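Local coordinates for protein N-acetylglucosamine-6-phosphate deacetylase (Mycobacterium smegmatis, PDB 6FV4) that probably removes the acetyl group of N-acetylglucosamine-6-phosphate by metal-dependent hydrolysis, at residues 243-248 with 270-275; 333-338 with 343-348. The protein carries 1 engineered substitution. All blocks are in the same frame, centred on the assembly; numbering follows the deposited sequence.

Contact 1. Residues 243-248 with 270-275; sequences ALTEDS and TQTVGP
T245, near the end of helix 240-246, lies against V273 and T272 in the last turn of helix 263-273. The contact starts at the branch point, where T245 CB lies 3.7 Å from V273 CG1, with T272 CG2 a looser neighbour of the same atom. Beyond CB the side chain forks into an apolar and a polar arm. The methyl CG2 rests on the same valine methyl, with T245 CG2 to V273 CG1 at 3.8 Å. The hydroxyl OG1 instead turns back onto its own helix: with chi1 at 52° it sits between the backbone N and the carbonyl carbon, where it hydrogen-bonds the carbonyl oxygens of A241 and V242. The buried hydroxyl is thus satisfied within the helix, and T245 offers hydrocarbon to its partner.

The two helices follow one another around the outside of the (beta/alpha)8 barrel characteristic of the amidohydrolase superfamily, with strand 251-255 between them in sequence. The backbones come close here, T245 CA to V273 CA being 5.9 Å, a separation that the small side chains permit.

V273 makes its contact through one methyl. A chi1 of -54° sets CG1 anti to the carbonyl carbon, and the valine side chain crosses that of T245 at about a right angle. V273 CG1 also comes within 3.8 Å of T245 O, a carbonyl oxygen that accepts hydrogen bonds from R277 NH1 and from Q271 NE2 of the second subunit. T272 adds its methyl from the preceding position, while its OG1 bonds H268 O and T272 OG1 of the second subunit. Just past V273, G274 leaves the helix with positive phi, and G274 N bonds T270 O at 3.0 Å.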
# COMPACT_ATOMS: atom_id res chain seq x y z
N ALA B 243 5.62 -6.79 -4.97
CA ALA B 243 7.04 -6.73 -5.32
C ALA B 243 7.38 -5.41 -6.00
O ALA B 243 8.41 -4.79 -5.70
CB ALA B 243 7.43 -7.91 -6.22
N LEU B 244 6.50 -4.95 -6.89
CA LEU B 244 6.76 -3.71 -7.62
C LEU B 244 6.66 -2.47 -6.73
O LEU B 244 7.46 -1.54 -6.88
CB LEU B 244 5.81 -3.60 -8.82
CG LEU B 244 6.11 -4.57 -9.97
CD1 LEU B 244 4.88 -4.70 -10.87
CD2 LEU B 244 7.31 -4.09 -10.80
N THR B 245 5.69 -2.43 -5.80
CA THR B 245 5.60 -1.27 -4.91
C THR B 245 6.68 -1.29 -3.84
O THR B 245 7.07 -0.22 -3.35
CB THR B 245 4.22 -1.17 -4.26
OG1 THR B 245 3.87 -2.41 -3.64
CG2 THR B 245 3.16 -0.81 -5.28
N GLU B 246 7.17 -2.48 -3.49
CA GLU B 246 8.11 -2.62 -2.39
C GLU B 246 9.49 -2.05 -2.74
O GLU B 246 10.15 -1.46 -1.88
CB GLU B 246 8.19 -4.09 -2.01
CG GLU B 246 9.47 -4.61 -1.44
CD GLU B 246 9.39 -6.10 -1.15
OE1 GLU B 246 9.77 -6.91 -2.02
OE2 GLU B 246 8.91 -6.47 -0.07
N ASP B 247 9.94 -2.21 -3.99
CA ASP B 247 11.32 -1.93 -4.36
C ASP B 247 11.51 -0.50 -4.87
O ASP B 247 10.85 -0.08 -5.83
CB ASP B 247 11.78 -2.92 -5.42
CG ASP B 247 13.28 -2.90 -5.61
OD1 ASP B 247 13.81 -1.84 -6.02
OD2 ASP B 247 13.92 -3.93 -5.31
N SER B 248 12.43 0.25 -4.25
CA SER B 248 12.59 1.67 -4.56
C SER B 248 13.09 1.91 -5.98
O SER B 248 12.98 3.04 -6.48
CB SER B 248 13.55 2.32 -3.56
OG SER B 248 14.84 1.73 -3.64
N THR B 270 -0.07 5.57 -4.10
CA THR B 270 0.70 6.79 -3.88
C THR B 270 1.20 6.85 -2.45
O THR B 270 2.37 7.18 -2.21
CB THR B 270 -0.15 8.02 -4.19
OG1 THR B 270 -0.59 7.97 -5.55
CG2 THR B 270 0.65 9.28 -3.96
N GLN B 271 0.33 6.52 -1.48
CA GLN B 271 0.70 6.48 -0.07
C GLN B 271 1.84 5.47 0.15
O GLN B 271 2.77 5.74 0.92
CB GLN B 271 -0.55 6.15 0.76
CG GLN B 271 -0.42 6.14 2.27
CD GLN B 271 -1.76 5.85 2.99
OE1 GLN B 271 -2.78 5.50 2.37
NE2 GLN B 271 -1.76 6.01 4.31
N THR B 272 1.81 4.34 -0.55
CA THR B 272 2.83 3.30 -0.38
C THR B 272 4.17 3.71 -0.99
O THR B 272 5.22 3.60 -0.33
CB THR B 272 2.35 1.98 -0.99
OG1 THR B 272 1.07 1.62 -0.46
CG2 THR B 272 3.33 0.85 -0.67
N VAL B 273 4.19 4.15 -2.25
CA VAL B 273 5.48 4.27 -2.94
C VAL B 273 6.10 5.65 -2.82
O VAL B 273 7.31 5.80 -3.07
CB VAL B 273 5.38 3.89 -4.43
CG1 VAL B 273 4.79 2.52 -4.56
CG2 VAL B 273 4.56 4.93 -5.22
N GLY B 274 5.32 6.66 -2.45
CA GLY B 274 5.83 8.01 -2.30
C GLY B 274 5.63 8.84 -3.55
O GLY B 274 5.13 8.36 -4.57
N PRO B 275 6.05 10.11 -3.51
CA PRO B 275 5.78 11.02 -4.63
C PRO B 275 6.65 10.81 -5.86
O PRO B 275 6.31 11.34 -6.93
CB PRO B 275 6.04 12.42 -4.03
CG PRO B 275 6.34 12.18 -2.54
CD PRO B 275 6.79 10.78 -2.42

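Contact 2. Residues 333-338 with 343-348; sequences AHCGLP and LSLAVR
L345 packs one methyl, CD2, against both C335 and L337, with no hydrogen bond between the two segments. Its CG stands anti to the backbone N (chi1 176°), and a chi2 of 63° carries CD2 toward the turn after helix 324-334. There L345 CD2 meets L337 CD1 at 3.8 Å, and the two leucine side chains cross at about a right angle. L345 CD2 also lies 4.0 Å from C335 CB, so the cysteine packs here chiefly through its methylene. L337 presents CD1 to L345 by a different route: its CG lies beside the backbone N, with chi1 at -57°, and the second torsion is extended. G336, between the two contributors, takes positive phi and turns the chain so that C335 and L337 both face L345. Helices 324-334 and 339-357 are consecutive and joined by this short turn, whose C335 and L337 pack on the second helix. Helix 263-273 flanks the cluster, with Y266 touching C335, while L343, S344 and V347 of helix 339-357 pack on L25 of strand 23-25.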
# COMPACT_ATOMS: atom_id res chain seq x y z
N ALA B 333 -7.71 15.47 -8.15
CA ALA B 333 -8.99 15.39 -7.45
C ALA B 333 -9.00 14.25 -6.44
O ALA B 333 -9.59 14.37 -5.35
CB ALA B 333 -10.12 15.22 -8.45
N HIS B 334 -8.34 13.14 -6.75
CA HIS B 334 -8.48 11.92 -5.96
C HIS B 334 -7.26 11.58 -5.12
O HIS B 334 -7.27 10.54 -4.46
CB HIS B 334 -8.82 10.74 -6.87
CG HIS B 334 -10.17 10.85 -7.50
ND1 HIS B 334 -11.34 10.90 -6.76
CD2 HIS B 334 -10.55 10.91 -8.80
CE1 HIS B 334 -12.37 10.99 -7.58
NE2 HIS B 334 -11.92 10.99 -8.82
N CYS B 335 -6.21 12.41 -5.11
CA CYS B 335 -5.07 12.01 -4.29
C CYS B 335 -5.28 12.31 -2.81
O CYS B 335 -4.49 11.83 -1.99
CB CYS B 335 -3.79 12.68 -4.78
SG CYS B 335 -3.75 14.46 -4.57
N GLY B 336 -6.31 13.06 -2.45
CA GLY B 336 -6.61 13.30 -1.05
C GLY B 336 -5.73 14.32 -0.37
O GLY B 336 -5.70 14.37 0.87
N LEU B 337 -5.00 15.12 -1.14
CA LEU B 337 -4.20 16.20 -0.59
C LEU B 337 -4.86 17.54 -0.88
O LEU B 337 -5.68 17.65 -1.81
CB LEU B 337 -2.79 16.18 -1.19
CG LEU B 337 -1.99 14.89 -1.02
CD1 LEU B 337 -0.73 14.92 -1.90
CD2 LEU B 337 -1.63 14.64 0.44
N PRO B 338 -4.55 18.58 -0.11
CA PRO B 338 -5.05 19.92 -0.46
C PRO B 338 -4.48 20.35 -1.80
O PRO B 338 -3.44 19.87 -2.25
CB PRO B 338 -4.54 20.80 0.69
CG PRO B 338 -3.35 20.08 1.20
CD PRO B 338 -3.66 18.62 1.06
N LEU B 343 -1.49 19.50 -6.77
CA LEU B 343 -0.86 19.93 -8.01
C LEU B 343 0.61 19.55 -8.04
O LEU B 343 1.13 19.13 -9.08
CB LEU B 343 -1.01 21.44 -8.18
CG LEU B 343 -2.41 21.94 -8.52
CD1 LEU B 343 -2.42 23.45 -8.48
CD2 LEU B 343 -2.86 21.44 -9.89
N SER B 344 1.29 19.69 -6.90
CA SER B 344 2.72 19.39 -6.85
C SER B 344 2.97 17.90 -7.01
O SER B 344 3.93 17.49 -7.69
CB SER B 344 3.31 19.91 -5.55
OG SER B 344 3.55 21.30 -5.66
N LEU B 345 2.12 17.07 -6.42
CA LEU B 345 2.25 15.63 -6.61
C LEU B 345 1.92 15.25 -8.06
O LEU B 345 2.66 14.49 -8.68
CB LEU B 345 1.34 14.89 -5.65
CG LEU B 345 1.31 13.37 -5.80
CD1 LEU B 345 2.67 12.78 -5.51
CD2 LEU B 345 0.22 12.78 -4.88
N ALA B 346 0.82 15.79 -8.60
CA ALA B 346 0.40 15.43 -9.94
C ALA B 346 1.45 15.81 -10.98
O ALA B 346 1.67 15.08 -11.95
CB ALA B 346 -0.95 16.09 -10.25
N VAL B 347 2.16 16.93 -10.76
CA VAL B 347 3.21 17.32 -11.70
C VAL B 347 4.35 16.31 -11.67
O VAL B 347 4.91 15.95 -12.71
CB VAL B 347 3.69 18.75 -11.41
CG1 VAL B 347 5.04 19.00 -12.09
CG2 VAL B 347 2.68 19.74 -11.92
N ARG B 348 4.72 15.83 -10.48
CA ARG B 348 5.71 14.76 -10.41
C ARG B 348 5.24 13.51 -11.14
O ARG B 348 5.99 12.89 -11.90
CB ARG B 348 6.01 14.43 -8.95
CG ARG B 348 7.09 15.30 -8.32
CD ARG B 348 6.95 15.31 -6.80
NE ARG B 348 8.21 15.63 -6.13
CZ ARG B 348 8.61 16.86 -5.82
NH1 ARG B 348 7.85 17.91 -6.12
NH2 ARG B 348 9.77 17.05 -5.21

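How the contacts relate
Both contacts are small, apolar and without hydrogen bonds between their segments, and L345 joins them. L345 CD2 reaches T270 CG2 at 3.6 Å and L345 CD1 reaches P275 CA at 3.7 Å, so helix 263-273 and the residues just after it pack against helix 339-357, besides the packing of that helix on helix 240-246. The centres of the two contacts lie about 16 Å apart. Contact 1 joins two helices with a barrel strand between them in sequence and borders the second subunit, whose polar groups bind the atoms around its hydrocarbon core. Contact 2 spans a short turn, touches no other chain and pairs buried C335 and L345 with exposed L337. Neither adjoins the annotated metal and substrate sites.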